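Local coordinates for 3-methylornithine synthase (Methanosarcina barkeri, PDB 3T7V), which catalyses the radical isomerization of L-lysine to (3R)-3-methyl-D-ornithine, a step of pyrrolysine biosynthesis, using a [4Fe-4S] cluster and S-adenosylmethionine, at residues Phe196-Gly201 and Asp230-Arg235; Val204-Leu209 and Arg224-Asn229; Phe77-Tyr80 and Glu85-Arg88. All blocks are in the same frame, centred on the assembly; numbering follows the deposited sequence.

Contact 1 (Phe196-Gly201 and Asp230-Arg235). With MD0 (5-amino-D-isoleucine), chain D.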
loop_
_atom_site.group_PDB
_atom_site.type_symbol
_atom_site.label_atom_id
_atom_site.label_comp_id
_atom_site.label_asym_id
_atom_site.label_seq_id
_atom_site.Cartn_x
_atom_site.Cartn_y
_atom_site.Cartn_z
ATOM N N PHE A 196 -5.442 17.220 -5.299
ATOM C CA PHE A 196 -5.351 18.351 -4.368
ATOM C C PHE A 196 -4.114 18.153 -3.468
ATOM O O PHE A 196 -3.366 19.082 -3.188
ATOM C CB PHE A 196 -6.632 18.474 -3.520
ATOM C CG PHE A 196 -6.566 19.633 -2.542
ATOM C CD1 PHE A 196 -6.865 20.914 -2.991
ATOM C CD2 PHE A 196 -6.145 19.434 -1.251
ATOM C CE1 PHE A 196 -6.783 22.009 -2.089
ATOM C CE2 PHE A 196 -6.045 20.490 -0.330
ATOM C CZ PHE A 196 -6.349 21.777 -0.776
ATOM N N ALA A 197 -3.940 16.909 -2.979
ATOM C CA ALA A 197 -2.815 16.642 -2.095
ATOM C C ALA A 197 -1.494 16.892 -2.839
ATOM O O ALA A 197 -0.578 17.544 -2.236
ATOM C CB ALA A 197 -2.876 15.165 -1.612
ATOM N N LYS A 198 -1.370 16.456 -4.112
ATOM C CA LYS A 198 -0.091 16.693 -4.866
ATOM C C LYS A 198 0.120 18.241 -4.945
ATOM O O LYS A 198 1.251 18.731 -4.805
ATOM C CB LYS A 198 -0.179 16.099 -6.243
ATOM C CG LYS A 198 0.067 14.621 -6.215
ATOM C CD LYS A 198 1.533 14.339 -6.622
ATOM C CE LYS A 198 1.611 13.805 -8.043
ATOM N NZ LYS A 198 3.025 13.535 -8.413
ATOM N N GLN A 199 -0.962 19.020 -5.126
ATOM C CA GLN A 199 -0.774 20.486 -5.207
ATOM C C GLN A 199 -0.254 21.079 -3.913
ATOM O O GLN A 199 0.413 22.149 -3.897
ATOM C CB GLN A 199 -2.123 21.129 -5.563
ATOM C CG GLN A 199 -2.474 20.831 -6.994
ATOM C CD GLN A 199 -3.905 21.145 -7.363
ATOM O OE1 GLN A 199 -4.295 20.989 -8.529
ATOM N NE2 GLN A 199 -4.668 21.671 -6.418
ATOM N N GLN A 200 -0.619 20.487 -2.763
ATOM C CA GLN A 200 -0.119 20.947 -1.468
ATOM C C GLN A 200 1.262 20.438 -1.098
ATOM O O GLN A 200 1.832 20.795 -0.075
ATOM C CB GLN A 200 -1.098 20.497 -0.394
ATOM C CG GLN A 200 -2.429 21.230 -0.403
ATOM C CD GLN A 200 -2.283 22.744 -0.157
ATOM O OE1 GLN A 200 -1.468 23.205 0.645
ATOM N NE2 GLN A 200 -3.186 23.505 -0.759
ATOM N N GLY A 201 1.783 19.606 -1.984
ATOM C CA GLY A 201 3.134 19.085 -1.807
ATOM C C GLY A 201 3.280 17.620 -1.407
ATOM O O GLY A 201 4.411 17.111 -1.299
ATOM N N ASP A 230 0.254 10.266 -12.330
ATOM C CA ASP A 230 1.670 10.406 -11.925
ATOM C C ASP A 230 1.910 10.144 -10.407
ATOM O O ASP A 230 2.456 10.967 -9.655
ATOM C CB ASP A 230 2.223 11.799 -12.336
ATOM C CG ASP A 230 3.736 11.850 -12.379
ATOM O OD1 ASP A 230 4.357 10.824 -12.737
ATOM O OD2 ASP A 230 4.309 12.938 -12.079
ATOM N N PRO A 231 1.449 9.010 -9.915
ATOM C CA PRO A 231 1.635 8.727 -8.480
ATOM C C PRO A 231 3.104 8.455 -8.163
ATOM O O PRO A 231 3.891 7.993 -8.993
ATOM C CB PRO A 231 0.807 7.471 -8.272
ATOM C CG PRO A 231 0.864 6.805 -9.601
ATOM C CD PRO A 231 0.843 7.893 -10.628
ATOM N N ASP A 232 3.470 8.715 -6.909
ATOM C CA ASP A 232 4.837 8.458 -6.409
ATOM C C ASP A 232 5.086 7.012 -5.993
ATOM O O ASP A 232 6.214 6.531 -6.015
ATOM C CB ASP A 232 5.123 9.416 -5.255
ATOM C CG ASP A 232 4.902 10.845 -5.683
ATOM O OD1 ASP A 232 5.845 11.373 -6.309
ATOM O OD2 ASP A 232 3.761 11.431 -5.543
ATOM N N MET A 233 4.003 6.301 -5.669
ATOM C CA MET A 233 4.030 4.933 -5.199
ATOM C C MET A 233 2.775 4.288 -5.773
ATOM O O MET A 233 1.702 4.907 -5.836
ATOM C CB MET A 233 4.024 4.895 -3.645
ATOM C CG MET A 233 4.110 3.497 -3.085
ATOM S SD MET A 233 4.416 3.661 -1.317
ATOM C CE MET A 233 4.396 1.979 -0.851
ATOM N N VAL A 234 2.961 3.054 -6.258
ATOM C CA VAL A 234 1.819 2.302 -6.849
ATOM C C VAL A 234 1.867 0.916 -6.258
ATOM O O VAL A 234 2.934 0.286 -6.107
ATOM C CB VAL A 234 1.906 2.180 -8.404
ATOM C CG1 VAL A 234 1.645 3.588 -9.014
ATOM C CG2 VAL A 234 3.271 1.685 -8.826
ATOM N N ARG A 235 0.688 0.423 -5.931
ATOM C CA ARG A 235 0.596 -0.916 -5.342
ATOM C C ARG A 235 -0.478 -1.778 -5.933
ATOM O O ARG A 235 -1.468 -1.292 -6.532
ATOM C CB ARG A 235 0.483 -0.847 -3.837
ATOM C CG ARG A 235 -0.834 -0.578 -3.348
ATOM C CD ARG A 235 -1.069 -1.068 -1.873
ATOM N NE ARG A 235 -0.112 -0.422 -0.948
ATOM C CZ ARG A 235 0.202 -0.912 0.247
ATOM N NH1 ARG A 235 -0.337 -2.079 0.664
ATOM N NH2 ARG A 235 1.087 -0.273 0.992
HETATM C C MD0 D . -0.219 -2.357 3.964
HETATM N N MD0 D . -1.609 -3.119 5.803
HETATM O O MD0 D . 0.709 -1.599 3.616
HETATM C CA MD0 D . -1.110 -1.946 5.092
HETATM C CB MD0 D . -2.302 -1.094 4.562
HETATM C CD MD0 D . -2.756 1.365 3.900
HETATM N NE MD0 D . -2.111 2.572 3.399
HETATM C CG MD0 D . -1.731 0.239 3.995
HETATM C CG2 MD0 D . -3.153 -1.800 3.475
HETATM O OXT MD0 D . -0.443 -3.445 3.420
#
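K198, in the last turn of helix 187-200, reaches D230 and D232 at the entry to strand 233-238, so the contact joins an outer helix of the TIM-barrel radical SAM core to the start of a barrel strand. The one hydrogen bond across it runs from K198 NZ to the backbone O of D230, at 2.9 Å. The ammonium approaches that carbonyl with a C=O...N angle of 158°, tilted slightly from the carbonyl plane.

The ionic part is looser. K198 NZ lies 3.6 Å from D232 OD2 and 3.9 Å from D230 OD2, two long salt bridges that complete a network round one amine. CG of K198 stands beside its own backbone N (chi1 -80°), and bends at chi2 and chi3 then carry CD and CE past D232 before NZ meets the D230 carbonyl. D232 and K198 approach from opposite directions. Both carboxylates have firmer partners: D232 OD2 accepts from the backbone N of V204, and D230 OD1 forms a salt bridge with R272. The lysine is therefore a third party to acids already held, at the surface of the protein. Helix 187-200 ends close by in a Schellman motif, with G201 at positive phi.

Further along the strand, inside the barrel, R235 binds the product 5-amino-D-isoleucine, the (3R)-3-methyl-D-ornithine of the reaction. Its guanidinium has E205 as salt-bridge partner at NE, while both terminal nitrogens turn to the ligand carboxylate. NH2 of R235 donates to O of the ligand at 3.0 Å, and NH1 donates to OXT at 3.1 Å with an N-H...O angle of 156°, OXT lying at the edge of the guanidinium, in its plane.

Contact 2 (Val204-Leu209 and Arg224-Asn229)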
loop_
_atom_site.group_PDB
_atom_site.type_symbol
_atom_site.label_atom_id
_atom_site.label_comp_id
_atom_site.label_asym_id
_atom_site.label_seq_id
_atom_site.Cartn_x
_atom_site.Cartn_y
_atom_site.Cartn_z
ATOM N N VAL A 204 1.904 10.907 -3.425
ATOM C CA VAL A 204 0.642 10.138 -3.371
ATOM C C VAL A 204 0.894 8.703 -3.717
ATOM O O VAL A 204 1.779 8.377 -4.562
ATOM C CB VAL A 204 -0.473 10.778 -4.159
ATOM C CG1 VAL A 204 -0.716 12.224 -3.682
ATOM C CG2 VAL A 204 -0.184 10.810 -5.610
ATOM N N GLU A 205 0.201 7.809 -3.023
ATOM C CA GLU A 205 0.212 6.366 -3.368
ATOM C C GLU A 205 -1.186 6.017 -3.855
ATOM O O GLU A 205 -2.203 6.314 -3.168
ATOM C CB GLU A 205 0.520 5.527 -2.101
ATOM C CG GLU A 205 0.648 4.013 -2.452
ATOM C CD GLU A 205 0.867 3.047 -1.268
ATOM O OE1 GLU A 205 0.604 3.370 -0.085
ATOM O OE2 GLU A 205 1.232 1.842 -1.576
ATOM N N ASP A 206 -1.206 5.338 -4.996
ATOM C CA ASP A 206 -2.445 4.734 -5.521
ATOM C C ASP A 206 -2.273 3.256 -5.502
ATOM O O ASP A 206 -1.153 2.725 -5.344
ATOM C CB ASP A 206 -2.685 5.245 -6.955
ATOM C CG ASP A 206 -4.144 5.108 -7.456
ATOM O OD1 ASP A 206 -5.037 4.595 -6.702
ATOM O OD2 ASP A 206 -4.367 5.629 -8.605
ATOM N N GLY A 207 -3.403 2.553 -5.627
ATOM C CA GLY A 207 -3.354 1.104 -5.500
ATOM C C GLY A 207 -4.555 0.471 -6.142
ATOM O O GLY A 207 -5.637 1.047 -6.168
ATOM N N ILE A 208 -4.331 -0.744 -6.593
ATOM C CA ILE A 208 -5.419 -1.600 -7.111
ATOM C C ILE A 208 -5.526 -2.918 -6.410
ATOM O O ILE A 208 -4.567 -3.378 -5.744
ATOM C CB ILE A 208 -5.281 -1.677 -8.611
ATOM C CG1 ILE A 208 -4.030 -2.436 -8.924
ATOM C CG2 ILE A 208 -5.517 -0.249 -9.217
ATOM C CD1 ILE A 208 -3.778 -2.578 -10.485
ATOM N N LEU A 209 -6.728 -3.487 -6.405
ATOM C CA LEU A 209 -6.970 -4.788 -5.863
ATOM C C LEU A 209 -7.026 -5.788 -6.973
ATOM O O LEU A 209 -7.590 -5.515 -8.037
ATOM C CB LEU A 209 -8.290 -4.765 -5.166
ATOM C CG LEU A 209 -8.432 -4.383 -3.798
ATOM C CD1 LEU A 209 -9.908 -4.627 -3.342
ATOM C CD2 LEU A 209 -7.601 -5.277 -2.892
ATOM N N ARG A 224 -3.559 1.632 -16.562
ATOM C CA ARG A 224 -3.496 2.846 -17.321
ATOM C C ARG A 224 -4.091 3.994 -16.479
ATOM O O ARG A 224 -3.574 5.121 -16.507
ATOM C CB ARG A 224 -4.251 2.703 -18.654
ATOM C CG ARG A 224 -3.616 1.710 -19.611
ATOM C CD ARG A 224 -2.275 2.251 -20.015
ATOM N NE ARG A 224 -1.749 1.373 -21.075
ATOM C CZ ARG A 224 -0.445 1.224 -21.312
ATOM N NH1 ARG A 224 0.434 1.892 -20.590
ATOM N NH2 ARG A 224 -0.034 0.377 -22.261
ATOM N N GLY A 225 -5.152 3.736 -15.689
ATOM C CA GLY A 225 -5.824 4.774 -14.836
ATOM C C GLY A 225 -4.846 5.266 -13.808
ATOM O O GLY A 225 -4.767 6.509 -13.571
ATOM N N MET A 226 -4.114 4.348 -13.213
ATOM C CA MET A 226 -3.073 4.733 -12.183
ATOM C C MET A 226 -1.993 5.590 -12.778
ATOM O O MET A 226 -1.523 6.479 -12.078
ATOM C CB MET A 226 -2.381 3.519 -11.425
ATOM C CG MET A 226 -3.251 2.908 -10.332
ATOM S SD MET A 226 -2.311 1.972 -9.043
ATOM C CE MET A 226 -1.748 1.021 -10.406
ATOM N N SER A 227 -1.604 5.365 -14.010
ATOM C CA SER A 227 -0.493 6.071 -14.600
ATOM C C SER A 227 -0.892 7.507 -14.928
ATOM O O SER A 227 -0.041 8.384 -14.889
ATOM C CB SER A 227 0.009 5.349 -15.847
ATOM O OG SER A 227 -0.941 5.453 -16.865
ATOM N N THR A 228 -2.164 7.770 -15.254
ATOM C CA THR A 228 -2.604 9.074 -15.714
ATOM C C THR A 228 -2.276 10.188 -14.732
ATOM O O THR A 228 -1.872 11.248 -15.158
ATOM C CB THR A 228 -4.099 9.053 -15.884
ATOM O OG1 THR A 228 -4.347 8.240 -17.018
ATOM C CG2 THR A 228 -4.614 10.470 -16.138
ATOM N N ASN A 229 -2.363 9.901 -13.436
ATOM C CA ASN A 229 -2.162 10.870 -12.356
ATOM C C ASN A 229 -0.707 10.983 -11.762
ATOM O O ASN A 229 -0.454 11.736 -10.809
ATOM C CB ASN A 229 -3.191 10.537 -11.267
ATOM C CG ASN A 229 -4.572 10.167 -11.859
ATOM O OD1 ASN A 229 -4.993 8.992 -11.849
ATOM N ND2 ASN A 229 -5.265 11.180 -12.409
HETATM O O HOH W 1 -2.725 7.341 -9.721
#
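M226 of helix 216-228 lays its thioether over strand 203-210, against D206, G207 and I208. CG of M226 comes 3.4 Å from OD2 of D206, and the two side chains pass at a slant. One bond further out, M226 SD lies 3.6 Å from the backbone N of G207. M226 SD also packs 3.9 Å from CG2 of I208, while the methyl M226 CE, swung round by the bend at chi3 (-58°), faces CD1 of I208 at 4.1 Å. One side chain thus covers three consecutive strand residues, without a direct hydrogen bond between the segments.

A water supplies the polar link. It donates to D206 OD2 at 2.6 Å and to the backbone O of M226 at 2.8 Å, tying the carboxylate to the end of the helix. Strand 203-210 and helix 216-228 are the first two elements of a beta-alpha-beta unit of the radical SAM barrel that strand 233-238 completes; the short helix and strand segments run almost antiparallel, their axes 9.2 Å apart at closest approach.

The carboxylate is buried and held at both oxygens. D206 OD1 receives the N-H of G207 at 2.8 Å, on its anti side and well out of the carboxylate plane, and also the backbone N of Q170; OD2 is hydrogen-bonded to Y173 OH. An alanine in place of D206 would probably cost the water one of its two acceptors, leave Y173 OH and the N-H of Q170 without this partner, and open a gap beside M226 CG. One residue earlier in the strand, E205 points to the other side of the sheet, where its OE1 is hydrogen-bonded to the hydroxyl of Y169, a residue of the methylornithine site.

Contact 3 (Phe77-Tyr80 and Glu85-Arg88). With SAM (S-adenosylmethionine), chain C; SF4 (iron/sulfur cluster), chain B.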
loop_
_atom_site.group_PDB
_atom_site.type_symbol
_atom_site.label_atom_id
_atom_site.label_comp_id
_atom_site.label_asym_id
_atom_site.label_seq_id
_atom_site.Cartn_x
_atom_site.Cartn_y
_atom_site.Cartn_z
ATOM N N PHE A 77 -15.583 -5.346 0.327
ATOM C CA PHE A 77 -14.404 -6.222 0.450
ATOM C C PHE A 77 -13.756 -6.158 1.862
ATOM O O PHE A 77 -12.885 -6.996 2.172
ATOM C CB PHE A 77 -13.312 -5.839 -0.610
ATOM C CG PHE A 77 -12.942 -4.402 -0.604
ATOM C CD1 PHE A 77 -11.914 -3.922 0.243
ATOM C CD2 PHE A 77 -13.627 -3.496 -1.421
ATOM C CE1 PHE A 77 -11.626 -2.559 0.253
ATOM C CE2 PHE A 77 -13.262 -2.158 -1.498
ATOM C CZ PHE A 77 -12.279 -1.672 -0.600
ATOM N N CYS A 78 -14.091 -5.099 2.655
ATOM C CA CYS A 78 -13.259 -4.807 3.792
ATOM C C CYS A 78 -13.872 -5.286 5.097
ATOM O O CYS A 78 -15.048 -5.049 5.368
ATOM C CB CYS A 78 -13.133 -3.273 3.872
ATOM S SG CYS A 78 -12.039 -2.766 5.227
ATOM N N TYR A 79 -13.061 -5.964 5.899
ATOM C CA TYR A 79 -13.559 -6.474 7.205
ATOM C C TYR A 79 -14.101 -5.328 8.073
ATOM O O TYR A 79 -14.971 -5.581 8.933
ATOM C CB TYR A 79 -12.364 -7.091 7.917
ATOM C CG TYR A 79 -12.695 -7.791 9.229
ATOM C CD1 TYR A 79 -13.459 -9.000 9.219
ATOM C CD2 TYR A 79 -12.315 -7.229 10.411
ATOM C CE1 TYR A 79 -13.746 -9.639 10.439
ATOM C CE2 TYR A 79 -12.563 -7.889 11.613
ATOM C CZ TYR A 79 -13.275 -9.076 11.593
ATOM O OH TYR A 79 -13.536 -9.698 12.803
ATOM N N TYR A 80 -13.576 -4.108 7.925
ATOM C CA TYR A 80 -13.903 -3.047 8.843
ATOM C C TYR A 80 -15.078 -2.214 8.348
ATOM O O TYR A 80 -15.448 -1.242 8.977
ATOM C CB TYR A 80 -12.623 -2.176 9.062
ATOM C CG TYR A 80 -11.528 -2.990 9.658
ATOM C CD1 TYR A 80 -10.560 -3.591 8.859
ATOM C CD2 TYR A 80 -11.438 -3.161 11.010
ATOM C CE1 TYR A 80 -9.562 -4.394 9.381
ATOM C CE2 TYR A 80 -10.416 -3.986 11.550
ATOM C CZ TYR A 80 -9.486 -4.593 10.683
ATOM O OH TYR A 80 -8.539 -5.373 11.337
ATOM N N GLU A 85 -20.261 -6.368 12.426
ATOM C CA GLU A 85 -20.244 -6.260 13.870
ATOM C C GLU A 85 -19.041 -6.958 14.446
ATOM O O GLU A 85 -19.000 -8.216 14.646
ATOM C CB GLU A 85 -21.543 -6.886 14.379
ATOM C CG GLU A 85 -22.848 -6.105 14.001
ATOM C CD GLU A 85 -24.137 -6.608 14.684
ATOM O OE1 GLU A 85 -25.043 -7.175 13.985
ATOM O OE2 GLU A 85 -24.269 -6.454 15.919
ATOM N N ILE A 86 -17.993 -6.162 14.670
ATOM C CA ILE A 86 -16.672 -6.702 14.979
ATOM C C ILE A 86 -16.060 -5.932 16.174
ATOM O O ILE A 86 -16.557 -4.858 16.560
ATOM C CB ILE A 86 -15.716 -6.559 13.751
ATOM C CG1 ILE A 86 -15.600 -5.077 13.352
ATOM C CG2 ILE A 86 -16.207 -7.415 12.568
ATOM C CD1 ILE A 86 -14.446 -4.833 12.380
ATOM N N ASN A 87 -14.935 -6.434 16.623
ATOM C CA ASN A 87 -14.154 -5.731 17.664
ATOM C C ASN A 87 -13.574 -4.518 16.927
ATOM O O ASN A 87 -13.113 -4.652 15.770
ATOM C CB ASN A 87 -13.048 -6.629 18.205
ATOM C CG ASN A 87 -12.176 -5.901 19.174
ATOM O OD1 ASN A 87 -10.972 -5.655 18.933
ATOM N ND2 ASN A 87 -12.799 -5.337 20.086
ATOM N N ARG A 88 -13.590 -3.342 17.591
ATOM C CA ARG A 88 -13.024 -2.108 17.038
ATOM C C ARG A 88 -12.340 -1.355 18.160
ATOM O O ARG A 88 -12.744 -1.425 19.328
ATOM C CB ARG A 88 -14.103 -1.195 16.518
ATOM C CG ARG A 88 -14.694 -1.849 15.241
ATOM C CD ARG A 88 -15.671 -0.979 14.606
ATOM N NE ARG A 88 -16.516 -1.666 13.661
ATOM C CZ ARG A 88 -16.310 -1.633 12.335
ATOM N NH1 ARG A 88 -15.286 -0.987 11.758
ATOM N NH2 ARG A 88 -17.201 -2.243 11.548
HETATM N N SAM C . -10.149 3.670 5.228
HETATM C CA SAM C . -9.200 4.241 4.393
HETATM C C SAM C . -9.360 3.924 2.961
HETATM O O SAM C . -10.242 3.119 2.596
HETATM O OXT SAM C . -8.648 4.595 2.135
HETATM C CB SAM C . -7.990 3.622 4.470
HETATM C CG SAM C . -7.853 2.158 4.570
HETATM S SD SAM C . -6.740 1.462 3.276
HETATM C CE SAM C . -5.421 0.822 4.272
HETATM C "C5'" SAM C . -7.603 -0.036 2.853
HETATM C "C4'" SAM C . -7.311 -0.466 1.620
HETATM O "O4'" SAM C . -6.814 -1.796 2.275
HETATM C "C3'" SAM C . -8.299 -0.538 0.735
HETATM O "O3'" SAM C . -7.788 0.566 -0.024
HETATM C "C2'" SAM C . -7.727 -1.818 0.110
HETATM O "O2'" SAM C . -6.864 -1.575 -1.049
HETATM C "C1'" SAM C . -7.004 -2.677 1.162
HETATM N N9 SAM C . -7.938 -3.745 1.677
HETATM C C8 SAM C . -9.052 -3.640 2.463
HETATM N N7 SAM C . -9.589 -4.841 2.621
HETATM C C5 SAM C . -8.805 -5.741 1.936
HETATM C C6 SAM C . -8.928 -7.117 1.690
HETATM N N6 SAM C . -9.931 -7.849 2.175
HETATM N N1 SAM C . -7.957 -7.730 0.997
HETATM C C2 SAM C . -6.911 -7.032 0.462
HETATM N N3 SAM C . -6.823 -5.685 0.582
HETATM C C4 SAM C . -7.772 -5.059 1.347
HETATM FE FE1 SF4 B . -11.183 2.023 4.234
HETATM FE FE2 SF4 B . -13.576 1.765 5.645
HETATM FE FE3 SF4 B . -12.330 -0.477 4.906
HETATM FE FE4 SF4 B . -13.531 1.005 3.076
HETATM S S1 SF4 B . -14.578 -0.034 4.791
HETATM S S2 SF4 B . -11.444 0.122 2.924
HETATM S S3 SF4 B . -13.214 3.108 3.795
HETATM S S4 SF4 B . -11.548 1.015 6.373
#
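The loop after strand 58-68 carries the radical SAM CX3CX2C motif, C71, C75 and C78, and the contact closes its later part: Y79 and Y80, just after the cluster ligand C78, meet I86 and R88. I86 supplies the apolar half. The methyl I86 CG2 packs on Y79 alone, 3.5 Å from Y79 CZ, while I86 CD1 sits between the two tyrosines, close to Y79 CE2 and 3.7 Å from Y80 CD2. I86 meets Y80 at about a right angle and Y79 at a slant. Within the pair, Y79 CD2 sits over the centre of one face of the Y80 ring.

R88 supplies the polar half. With its chain extended from CG to NE, it grips the backbone O of Y80 end-on with two nitrogens. The bond from R88 NH1 to Y80 O is short and nearly straight, 2.8 Å with an N-H...O angle of 164°; that from R88 NH2 to Y80 O is longer, 3.3 Å. The acceptor lies in the guanidinium plane, yet both nitrogens come from the same face of the carbonyl. I86 CG1 lies over one face of the guanidinium, toward its rim, and further backbone oxygens of T69, N81 and N84 take its N-H groups.

Y79 and Y80 directly follow C78, which ligates the cluster, and F77, which touches S-adenosylmethionine. C78 SG binds FE3 of the cluster at 2.3 Å and also accepts from N of Y80, at 3.4 Å. F77 places its ring edge against C8 of S-adenosylmethionine, and its O takes a weak bond from the adenine N6. The methionyl N and O chelate another iron. The N-H of Y80 would probably lower the charge density on the thiolate; separately, R88 probably steadies the Y80 carbonyl and so the backbone following C78.

In the fold
Contacts 1 and 2 share the barrel wall: strands 203-210 and 233-238 are neighbours in the sheet, and contact 2 is nested within the chain loop that contact 1 closes. The two touch through polar pairs between these neighbouring strands. Contact 2 is buried, with a thioether, an aspartate and a water; contact 1 is at the surface and polar, one lysine-carbonyl bond with long ion pairs, though R235 on its strand reaches the product carboxylate. Contact 3, partly buried and about 25 Å from contact 2 between centres, has no regular secondary structure and combines apolar and arginine-carbonyl contacts beside the cluster. L209 of contact 2 packs on F77 of contact 3.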